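Local coordinates for protein putative oxidoreductase FAD-binding subunit (Sulfolobus tokodaii, PDB 4ZOH) that probably serves as the FAD-carrying subunit of a molybdopterin-dependent oxidoreductase, passing electrons through its bound flavin, at residues A128-T133 against E159-I164; A147-T152 against V212-V217; E170-S175 against A192-L197. All blocks are in the same frame, centred on the assembly; numbering follows the deposited sequence.

How the contacts relate
Three contacts in one chain illustrate how neighbouring strands and distant loops together shape a flavoprotein. From the N terminus, 128-133 comes first, and 147-152 follows before 159-164 returns to close contact 1 across two strands of the sheet that meets the adenine of FAD. Since 147-152 lies inside that loop but waits for 212-217, contacts 1 and 2 cross. The chain leaves strand 160-167 and enters strand 173-179; contact 3 then closes a hairpin between 170-175 and 192-197, nested within the long loop that contact 2 spans. Contact 2 thus ties the FAD-binding region to the C-terminal region, whose sheet contact 3 begins. The centres of contacts 1 and 3 are about 25 Å apart.

Contact 1 (A128-T133 against E159-I164); sequences AKVKIT and ELVTEI. With FAD (flavin-adenine dinucleotide), chain H.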
loop_
_atom_site.group_PDB
_atom_site.type_symbol
_atom_site.label_atom_id
_atom_site.label_comp_id
_atom_site.label_asym_id
_atom_site.label_seq_id
_atom_site.Cartn_x
_atom_site.Cartn_y
_atom_site.Cartn_z
ATOM N N ALA B 128 0.331 50.059 29.110
ATOM C CA ALA B 128 -0.815 49.407 28.498
ATOM C C ALA B 128 -1.900 49.093 29.527
ATOM O O ALA B 128 -1.587 48.859 30.734
ATOM C CB ALA B 128 -0.371 48.119 27.833
ATOM N N LYS B 129 -3.162 49.058 29.047
ATOM C CA LYS B 129 -4.273 48.517 29.863
ATOM C C LYS B 129 -5.050 47.383 29.160
ATOM O O LYS B 129 -5.204 47.391 27.933
ATOM C CB LYS B 129 -5.290 49.625 30.195
ATOM C CG LYS B 129 -4.770 50.782 31.037
ATOM C CD LYS B 129 -5.903 51.800 31.301
ATOM C CE LYS B 129 -5.403 53.076 31.981
ATOM N NZ LYS B 129 -4.493 52.760 33.121
ATOM N N VAL B 130 -5.640 46.518 29.990
ATOM C CA VAL B 130 -6.293 45.269 29.604
ATOM C C VAL B 130 -7.780 45.384 29.943
ATOM O O VAL B 130 -8.140 45.511 31.116
ATOM C CB VAL B 130 -5.678 44.045 30.316
ATOM C CG1 VAL B 130 -6.253 42.729 29.759
ATOM C CG2 VAL B 130 -4.136 44.045 30.228
ATOM N N LYS B 131 -8.634 45.408 28.909
ATOM C CA LYS B 131 -10.068 45.340 29.125
ATOM C C LYS B 131 -10.413 43.859 29.272
ATOM O O LYS B 131 -10.087 43.054 28.396
ATOM C CB LYS B 131 -10.844 46.002 27.982
ATOM C CG LYS B 131 -12.377 45.937 28.115
ATOM C CD LYS B 131 -13.058 46.732 27.018
ATOM C CE LYS B 131 -12.890 48.254 27.215
ATOM N NZ LYS B 131 -13.441 49.101 26.101
ATOM N N ILE B 132 -11.043 43.518 30.398
ATOM C CA ILE B 132 -11.464 42.164 30.742
ATOM C C ILE B 132 -12.977 42.111 30.705
ATOM O O ILE B 132 -13.623 42.937 31.344
ATOM C CB ILE B 132 -10.952 41.761 32.136
ATOM C CG1 ILE B 132 -9.433 41.874 32.184
ATOM C CG2 ILE B 132 -11.440 40.365 32.503
ATOM C CD1 ILE B 132 -8.804 41.671 33.556
ATOM N N THR B 133 -13.548 41.166 29.953
ATOM C CA THR B 133 -14.985 41.047 29.871
ATOM C C THR B 133 -15.580 39.822 30.553
ATOM O O THR B 133 -15.027 38.727 30.530
ATOM C CB THR B 133 -15.466 41.176 28.430
ATOM O OG1 THR B 133 -14.961 42.401 27.905
ATOM C CG2 THR B 133 -16.978 41.210 28.356
ATOM N N GLU B 159 -14.148 34.884 32.629
ATOM C CA GLU B 159 -13.761 36.116 31.868
ATOM C C GLU B 159 -12.725 35.996 30.774
ATOM O O GLU B 159 -11.856 35.158 30.841
ATOM C CB GLU B 159 -13.453 37.290 32.799
ATOM C CG GLU B 159 -12.981 36.884 34.170
ATOM C CD GLU B 159 -12.587 38.060 35.039
ATOM O OE1 GLU B 159 -11.492 37.969 35.645
ATOM O OE2 GLU B 159 -13.359 39.055 35.104
ATOM N N LEU B 160 -12.832 36.861 29.773
ATOM C CA LEU B 160 -11.876 36.937 28.712
ATOM C C LEU B 160 -11.314 38.344 28.537
ATOM O O LEU B 160 -12.060 39.305 28.509
ATOM C CB LEU B 160 -12.541 36.527 27.378
ATOM C CG LEU B 160 -13.052 35.061 27.291
ATOM C CD1 LEU B 160 -13.905 34.904 26.048
ATOM C CD2 LEU B 160 -11.920 34.035 27.334
ATOM N N VAL B 161 -10.011 38.442 28.283
ATOM C CA VAL B 161 -9.464 39.624 27.634
ATOM C C VAL B 161 -10.153 39.938 26.310
ATOM O O VAL B 161 -10.205 39.101 25.382
ATOM C CB VAL B 161 -7.952 39.452 27.428
ATOM C CG1 VAL B 161 -7.328 40.701 26.779
ATOM C CG2 VAL B 161 -7.305 39.104 28.760
ATOM N N THR B 162 -10.651 41.158 26.165
ATOM C CA THR B 162 -11.257 41.504 24.908
ATOM C C THR B 162 -10.493 42.591 24.169
ATOM O O THR B 162 -10.675 42.747 22.909
ATOM C CB THR B 162 -12.733 41.945 25.079
ATOM O OG1 THR B 162 -12.836 42.923 26.131
ATOM C CG2 THR B 162 -13.594 40.759 25.424
ATOM N N GLU B 163 -9.650 43.327 24.918
ATOM C CA GLU B 163 -8.988 44.545 24.372
ATOM C C GLU B 163 -7.750 44.936 25.117
ATOM O O GLU B 163 -7.675 44.809 26.336
ATOM C CB GLU B 163 -9.938 45.728 24.321
ATOM C CG GLU B 163 -9.452 46.941 23.557
ATOM C CD GLU B 163 -10.519 48.031 23.587
ATOM O OE1 GLU B 163 -10.760 48.597 24.667
ATOM O OE2 GLU B 163 -11.140 48.317 22.548
ATOM N N ILE B 164 -6.764 45.372 24.351
ATOM C CA ILE B 164 -5.564 45.956 24.904
ATOM C C ILE B 164 -5.578 47.403 24.453
ATOM O O ILE B 164 -5.876 47.695 23.237
ATOM C CB ILE B 164 -4.249 45.231 24.453
ATOM C CG1 ILE B 164 -4.123 43.822 25.066
ATOM C CG2 ILE B 164 -3.023 45.981 24.992
ATOM C CD1 ILE B 164 -5.149 42.789 24.604
HETATM P PA FAD H . -3.709 30.384 22.736
HETATM O O1A FAD H . -2.628 29.362 22.640
HETATM O O2A FAD H . -4.981 30.231 22.017
HETATM O O5B FAD H . -4.100 30.590 24.235
HETATM C C5B FAD H . -3.055 30.728 25.246
HETATM C C4B FAD H . -3.753 30.900 26.706
HETATM O O4B FAD H . -4.685 32.053 26.764
HETATM C C3B FAD H . -4.648 29.690 26.948
HETATM O O3B FAD H . -4.567 29.326 28.304
HETATM C C2B FAD H . -6.068 30.143 26.534
HETATM O O2B FAD H . -7.129 29.434 27.187
HETATM C C1B FAD H . -6.086 31.558 27.001
HETATM N N9A FAD H . -6.676 32.612 26.184
HETATM C C8A FAD H . -6.520 32.850 24.883
HETATM N N7A FAD H . -7.173 33.990 24.559
HETATM C C5A FAD H . -7.738 34.470 25.693
HETATM C C6A FAD H . -8.510 35.611 25.999
HETATM N N6A FAD H . -8.783 36.462 25.014
HETATM N N1A FAD H . -8.945 35.804 27.258
HETATM C C2A FAD H . -8.601 34.968 28.273
HETATM N N3A FAD H . -7.876 33.876 28.009
HETATM C C4A FAD H . -7.424 33.601 26.732
HETATM N N1 FAD H . 5.764 34.146 21.950
HETATM C C2 FAD H . 6.625 35.211 22.198
HETATM O O2 FAD H . 6.257 36.115 22.921
HETATM N N3 FAD H . 7.865 35.256 21.637
HETATM C C4 FAD H . 8.303 34.250 20.842
HETATM O O4 FAD H . 9.418 34.364 20.322
HETATM C C4X FAD H . 7.456 33.146 20.607
HETATM N N5 FAD H . 7.895 32.124 19.794
HETATM C C5X FAD H . 7.035 31.005 19.586
HETATM C C6 FAD H . 7.515 29.952 18.814
HETATM C C7 FAD H . 6.690 28.846 18.557
HETATM C C7M FAD H . 7.291 27.719 17.687
HETATM C C8 FAD H . 5.395 28.790 19.110
HETATM C C8M FAD H . 4.436 27.586 18.900
HETATM C C9 FAD H . 4.927 29.831 19.933
HETATM C C9A FAD H . 5.741 30.946 20.150
HETATM N N10 FAD H . 5.316 32.018 20.965
HETATM C C10 FAD H . 6.191 33.103 21.164
HETATM C "C1'" FAD H . 4.004 32.040 21.602
HETATM C "C2'" FAD H . 2.943 32.659 20.673
HETATM O "O2'" FAD H . 3.171 34.084 20.629
HETATM C "C3'" FAD H . 1.491 32.321 21.113
HETATM O "O3'" FAD H . 0.670 32.663 19.993
HETATM C "C4'" FAD H . 1.021 33.107 22.326
HETATM O "O4'" FAD H . 1.970 32.917 23.376
HETATM C "C5'" FAD H . -0.377 32.660 22.806
HETATM O "O5'" FAD H . -1.324 33.357 21.954
HETATM P P FAD H . -2.435 32.544 21.186
HETATM O O1P FAD H . -3.409 33.525 20.620
HETATM O O2P FAD H . -1.818 31.585 20.243
HETATM O O3P FAD H . -3.090 31.838 22.438
#
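Lys131 approaches the carboxylate of Glu163 from above its plane, NZ lying 3.1 Å from OE1 and 35° out of that plane in a salt bridge. Gln165 also reaches OE1, and the Tyr61 hydroxyl bonds to OE2, so both oxygens are engaged, which probably limits rotation of the group. The other flat group is the adenine of FAD. Leu160 CD2 sits over one face of it, 3.5 Å from N1A, while Val161 N and O meet its edge. The amino nitrogen N6A gives a nearly straight bond (170°) to Val161 O at 3.0 Å, and Val161 N offers a weak, bent bond to N1A.

Behind this polar recognition, the two strands run antiparallel and are stitched by backbone bonds such as Thr133 N to Leu160 O at 2.8 Å. The pairing slips by one residue where Thr162 and Glu163 both face Lys131, a classic beta bulge. Thr162 carries its hydroxyl between the backbone N and the carbonyl carbon (chi1 49°), from where OG1 donates to Thr133 OG1 at 2.8 Å; Asp138 is a second partner of the Thr133 hydroxyl, extending the polar chain. On the other face of the sheet, Val130 CG1 meets the two methyls of Val161, the nearer, CG1, at 3.8 Å. Helix 106-112 lies against Val130, Val161 and Ile164, and Phe146 adds to this apolar layer. Nearer the strand end, Ile132 CG2 lies against the carboxylate of Glu159, whose OE1 is held by Arg139 and Asn156.

Adenine read by the backbone N and O of one residue, on a bulged strand within an antiparallel sheet, belongs here to the FAD-binding domain of the molybdopterin dehydrogenase family.

Contact 2 (A147-T152 against V212-V217); sequences AKDMFT and VNNVAV
Asp149 swings its carboxylate opposite the backbone N (chi1 -163°), and Asn214 tucks its amide between its own backbone N and carbonyl carbon (chi1 63°); together these torsions bring ND2 of Asn214 to 2.6 Å from OD1 of Asp149. The bond is nearly straight at the hydrogen. OD1 lies close to the amide plane of Asn214, whereas ND2 stands well above the carboxylate plane, the two planes being 77° apart. Met150 N reaches the same OD1 at 2.9 Å from the opposite face, so one oxygen is gripped by two donors.

The second N-H comes from within the type II beta turn from Asp149 to Thr152, which a bond from Thr152 N to Asp149 O closes. Alongside, Val215 presses CG1 onto the backbone, 3.5 Å from both Ala147 O and Asp149 C, while the Ala147 methyl gives a looser apolar touch.

This surface contact joins a turn of the FAD-binding region to the loop between strands 201-210 and 217-218. Pairing a carboxylate oxygen with two neutral N-H donors would probably favour the ionised form of Asp149, giving the short bond a charge-assisted character.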
loop_
_atom_site.group_PDB
_atom_site.type_symbol
_atom_site.label_atom_id
_atom_site.label_comp_id
_atom_site.label_asym_id
_atom_site.label_seq_id
_atom_site.Cartn_x
_atom_site.Cartn_y
_atom_site.Cartn_z
ATOM N N ALA B 147 -0.606 41.248 35.245
ATOM C CA ALA B 147 0.430 40.245 35.248
ATOM C C ALA B 147 0.838 39.854 36.663
ATOM O O ALA B 147 1.901 40.208 37.142
ATOM C CB ALA B 147 1.610 40.682 34.367
ATOM N N LYS B 148 -0.027 39.087 37.319
ATOM C CA LYS B 148 0.189 38.683 38.712
ATOM C C LYS B 148 1.466 37.867 38.976
ATOM O O LYS B 148 2.064 38.019 40.027
ATOM C CB LYS B 148 -1.034 37.941 39.224
ATOM C CG LYS B 148 -2.304 38.795 39.294
ATOM C CD LYS B 148 -3.551 38.006 39.719
ATOM C CE LYS B 148 -3.392 37.193 41.002
ATOM N NZ LYS B 148 -3.994 35.829 40.872
ATOM N N ASP B 149 1.896 37.012 38.046
ATOM C CA ASP B 149 3.134 36.199 38.235
ATOM C C ASP B 149 3.360 35.433 36.907
ATOM O O ASP B 149 2.489 35.464 36.050
ATOM C CB ASP B 149 2.963 35.231 39.437
ATOM C CG ASP B 149 4.284 34.655 39.986
ATOM O OD1 ASP B 149 5.414 34.817 39.467
ATOM O OD2 ASP B 149 4.177 33.938 40.978
ATOM N N MET B 150 4.512 34.792 36.701
ATOM C CA MET B 150 4.657 33.944 35.519
ATOM C C MET B 150 3.384 33.082 35.363
ATOM O O MET B 150 2.882 32.530 36.348
ATOM C CB MET B 150 5.910 33.073 35.588
ATOM C CG MET B 150 6.092 32.301 36.883
ATOM S SD MET B 150 7.614 31.434 36.730
ATOM C CE MET B 150 7.843 30.843 38.421
ATOM N N PHE B 151 2.817 33.076 34.150
ATOM C CA PHE B 151 1.703 32.197 33.767
ATOM C C PHE B 151 0.454 32.476 34.585
ATOM O O PHE B 151 -0.497 31.685 34.557
ATOM C CB PHE B 151 2.108 30.694 33.845
ATOM C CG PHE B 151 3.321 30.338 33.018
ATOM C CD1 PHE B 151 3.243 30.298 31.622
ATOM C CD2 PHE B 151 4.553 30.019 33.637
ATOM C CE1 PHE B 151 4.377 29.981 30.850
ATOM C CE2 PHE B 151 5.689 29.716 32.875
ATOM C CZ PHE B 151 5.595 29.691 31.471
ATOM N N THR B 152 0.443 33.593 35.310
ATOM C CA THR B 152 -0.665 33.881 36.248
ATOM C C THR B 152 -1.299 35.253 35.975
ATOM O O THR B 152 -0.935 36.238 36.620
ATOM C CB THR B 152 -0.215 33.765 37.712
ATOM O OG1 THR B 152 0.640 32.636 37.838
ATOM C CG2 THR B 152 -1.414 33.588 38.682
ATOM N N VAL B 212 13.810 38.286 32.072
ATOM C CA VAL B 212 14.805 38.440 33.147
ATOM C C VAL B 212 14.199 38.536 34.557
ATOM O O VAL B 212 14.905 38.855 35.518
ATOM C CB VAL B 212 15.847 39.579 32.874
ATOM C CG1 VAL B 212 16.708 39.252 31.655
ATOM C CG2 VAL B 212 15.222 40.975 32.707
ATOM N N ASN B 213 12.896 38.274 34.666
ATOM C CA ASN B 213 12.146 38.243 35.932
ATOM C C ASN B 213 10.951 37.338 35.703
ATOM O O ASN B 213 10.737 36.910 34.580
ATOM C CB ASN B 213 11.608 39.641 36.282
ATOM C CG ASN B 213 12.693 40.695 36.340
ATOM O OD1 ASN B 213 13.392 40.812 37.347
ATOM N ND2 ASN B 213 12.856 41.450 35.262
ATOM N N ASN B 214 10.140 37.103 36.728
ATOM C CA ASN B 214 8.944 36.256 36.612
ATOM C C ASN B 214 7.876 36.946 35.794
ATOM O O ASN B 214 7.080 36.273 35.107
ATOM C CB ASN B 214 8.401 35.878 38.004
ATOM C CG ASN B 214 7.937 37.102 38.791
ATOM O OD1 ASN B 214 8.658 38.087 38.875
ATOM N ND2 ASN B 214 6.725 37.060 39.344
ATOM N N VAL B 215 7.838 38.286 35.875
ATOM C CA VAL B 215 6.970 39.110 35.007
ATOM C C VAL B 215 7.801 40.264 34.465
ATOM O O VAL B 215 8.921 40.455 34.933
ATOM C CB VAL B 215 5.687 39.641 35.690
ATOM C CG1 VAL B 215 4.779 38.497 36.112
ATOM C CG2 VAL B 215 6.002 40.596 36.864
ATOM N N ALA B 216 7.283 40.987 33.466
ATOM C CA ALA B 216 8.016 42.126 32.863
ATOM C C ALA B 216 8.150 43.264 33.885
ATOM O O ALA B 216 7.227 43.478 34.640
ATOM C CB ALA B 216 7.293 42.646 31.626
ATOM N N VAL B 217 9.281 43.973 33.892
ATOM C CA VAL B 217 9.462 45.174 34.748
ATOM C C VAL B 217 9.963 46.402 34.001
ATOM O O VAL B 217 10.538 46.291 32.906
ATOM C CB VAL B 217 10.392 44.921 35.962
ATOM C CG1 VAL B 217 9.790 43.852 36.863
ATOM C CG2 VAL B 217 11.781 44.507 35.520
#

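Contact 3 (E170-S175 against A192-L197); sequences EGYKFS and ALLLKL
Tyr172 lays one face of its ring against Lys196, whose CB sits 3.6 Å from the ring centroid and almost exactly on the normal, a CH-pi contact. The lysine chain then runs on past the ring, CD lying 3.6 Å from CE1 of Tyr172. It stays extended until the last torsion (chi4 49°), where it bends NZ to a weak hydrogen bond with Glu170 O; that same carbonyl oxygen lies at the edge of the tyrosine ring, in its plane. The Tyr172 hydroxyl is fixed by Asp204 of the next strand, and Phe169 meets the ring edge-to-face.

On the same side of the sheet, Leu194 CD2 nestles beside CB of Tyr172 at 3.7 Å and CB of Phe174 at 3.9 Å. With an alanine in place of Tyr172, the Lys196 methylenes would probably lose their aromatic cover and Asp204 the phenol hydroxyl it bonds.

Backbone bonds pair Lys173 with Leu195 and Ser175 with Leu193, the closest being Lys173 N to Leu195 O at 2.6 Å. Where the pairing ends, a water bridges Gly171 O and Leu197 N. Helix 257-276 packs on the face bearing Ser175 and Leu193. This is an antiparallel beta hairpin, forming the first two strands of the four-stranded sheet in the CO dehydrogenase flavoprotein C-terminal domain.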
loop_
_atom_site.group_PDB
_atom_site.type_symbol
_atom_site.label_atom_id
_atom_site.label_comp_id
_atom_site.label_asym_id
_atom_site.label_seq_id
_atom_site.Cartn_x
_atom_site.Cartn_y
_atom_site.Cartn_z
ATOM N N GLU B 170 2.835 59.505 19.706
ATOM C CA GLU B 170 3.236 60.235 18.489
ATOM C C GLU B 170 4.516 61.056 18.696
ATOM O O GLU B 170 4.703 61.643 19.748
ATOM C CB GLU B 170 2.107 61.148 18.017
ATOM C CG GLU B 170 0.974 60.376 17.352
ATOM C CD GLU B 170 -0.285 61.201 17.184
ATOM O OE1 GLU B 170 -0.161 62.364 16.731
ATOM O OE2 GLU B 170 -1.396 60.694 17.504
ATOM N N GLY B 171 5.361 61.113 17.672
ATOM C CA GLY B 171 6.704 61.694 17.787
ATOM C C GLY B 171 7.730 60.964 18.699
ATOM O O GLY B 171 8.890 61.438 18.838
ATOM N N TYR B 172 7.334 59.832 19.318
ATOM C CA TYR B 172 8.272 59.086 20.136
ATOM C C TYR B 172 9.234 58.308 19.281
ATOM O O TYR B 172 8.892 57.961 18.167
ATOM C CB TYR B 172 7.593 58.122 21.074
ATOM C CG TYR B 172 7.137 58.709 22.348
ATOM C CD1 TYR B 172 6.128 59.683 22.369
ATOM C CD2 TYR B 172 7.659 58.250 23.549
ATOM C CE1 TYR B 172 5.671 60.202 23.579
ATOM C CE2 TYR B 172 7.195 58.717 24.752
ATOM C CZ TYR B 172 6.213 59.712 24.761
ATOM O OH TYR B 172 5.782 60.216 25.979
ATOM N N LYS B 173 10.435 58.060 19.812
ATOM C CA LYS B 173 11.410 57.176 19.169
ATOM C C LYS B 173 11.347 55.849 19.934
ATOM O O LYS B 173 10.895 55.839 21.052
ATOM C CB LYS B 173 12.823 57.785 19.204
ATOM C CG LYS B 173 12.935 59.254 18.714
ATOM C CD LYS B 173 13.043 59.411 17.211
ATOM C CE LYS B 173 14.470 59.798 16.822
ATOM N NZ LYS B 173 15.051 58.963 15.713
ATOM N N PHE B 174 11.779 54.732 19.343
ATOM C CA PHE B 174 11.543 53.397 19.974
ATOM C C PHE B 174 12.500 52.376 19.393
ATOM O O PHE B 174 13.095 52.584 18.306
ATOM C CB PHE B 174 10.065 52.910 19.871
ATOM C CG PHE B 174 9.525 52.900 18.460
ATOM C CD1 PHE B 174 9.701 51.776 17.621
ATOM C CD2 PHE B 174 8.854 54.010 17.956
ATOM C CE1 PHE B 174 9.240 51.797 16.302
ATOM C CE2 PHE B 174 8.393 54.034 16.630
ATOM C CZ PHE B 174 8.594 52.932 15.799
ATOM N N SER B 175 12.677 51.302 20.141
ATOM C CA SER B 175 13.477 50.148 19.712
ATOM C C SER B 175 13.076 48.934 20.557
ATOM O O SER B 175 12.866 49.066 21.761
ATOM C CB SER B 175 14.976 50.413 19.884
ATOM O OG SER B 175 15.724 49.355 19.301
ATOM N N ALA B 192 12.623 46.675 25.572
ATOM C CA ALA B 192 11.751 47.569 24.825
ATOM C C ALA B 192 11.874 49.018 25.284
ATOM O O ALA B 192 11.628 49.316 26.461
ATOM C CB ALA B 192 10.285 47.148 24.925
ATOM N N LEU B 193 12.194 49.899 24.344
ATOM C CA LEU B 193 12.411 51.294 24.702
ATOM C C LEU B 193 11.434 52.221 23.960
ATOM O O LEU B 193 11.214 52.065 22.745
ATOM C CB LEU B 193 13.857 51.711 24.373
ATOM C CG LEU B 193 14.311 53.078 24.977
ATOM C CD1 LEU B 193 15.749 53.002 25.467
ATOM C CD2 LEU B 193 14.202 54.152 23.902
ATOM N N LEU B 194 10.892 53.173 24.716
ATOM C CA LEU B 194 10.235 54.366 24.159
ATOM C C LEU B 194 10.807 55.646 24.787
ATOM O O LEU B 194 10.978 55.746 26.012
ATOM C CB LEU B 194 8.763 54.345 24.451
ATOM C CG LEU B 194 7.852 53.668 23.435
ATOM C CD1 LEU B 194 6.594 53.306 24.173
ATOM C CD2 LEU B 194 7.561 54.617 22.278
ATOM N N LEU B 195 11.080 56.630 23.941
ATOM C CA LEU B 195 11.483 57.949 24.439
ATOM C C LEU B 195 11.056 59.012 23.460
ATOM O O LEU B 195 10.910 58.754 22.223
ATOM C CB LEU B 195 13.009 58.012 24.670
ATOM C CG LEU B 195 13.936 58.033 23.437
ATOM C CD1 LEU B 195 13.976 59.425 22.824
ATOM C CD2 LEU B 195 15.373 57.632 23.763
ATOM N N LYS B 196 10.935 60.222 24.015
ATOM C CA LYS B 196 10.627 61.420 23.226
ATOM C C LYS B 196 11.537 62.572 23.643
ATOM O O LYS B 196 11.781 62.830 24.850
ATOM C CB LYS B 196 9.158 61.792 23.383
ATOM C CG LYS B 196 8.650 62.962 22.522
ATOM C CD LYS B 196 7.318 63.397 23.144
ATOM C CE LYS B 196 6.585 64.469 22.353
ATOM N NZ LYS B 196 6.518 64.098 20.920
ATOM N N LEU B 197 12.009 63.237 22.616
ATOM C CA LEU B 197 12.966 64.331 22.699
ATOM C C LEU B 197 12.211 65.675 22.696
ATOM O O LEU B 197 11.266 65.873 21.888
ATOM C CB LEU B 197 13.934 64.259 21.497
ATOM C CG LEU B 197 14.970 63.090 21.567
ATOM C CD1 LEU B 197 16.003 63.278 20.515
ATOM C CD2 LEU B 197 15.690 63.004 22.895
HETATM O O HOH W 1 11.614 62.318 19.894
#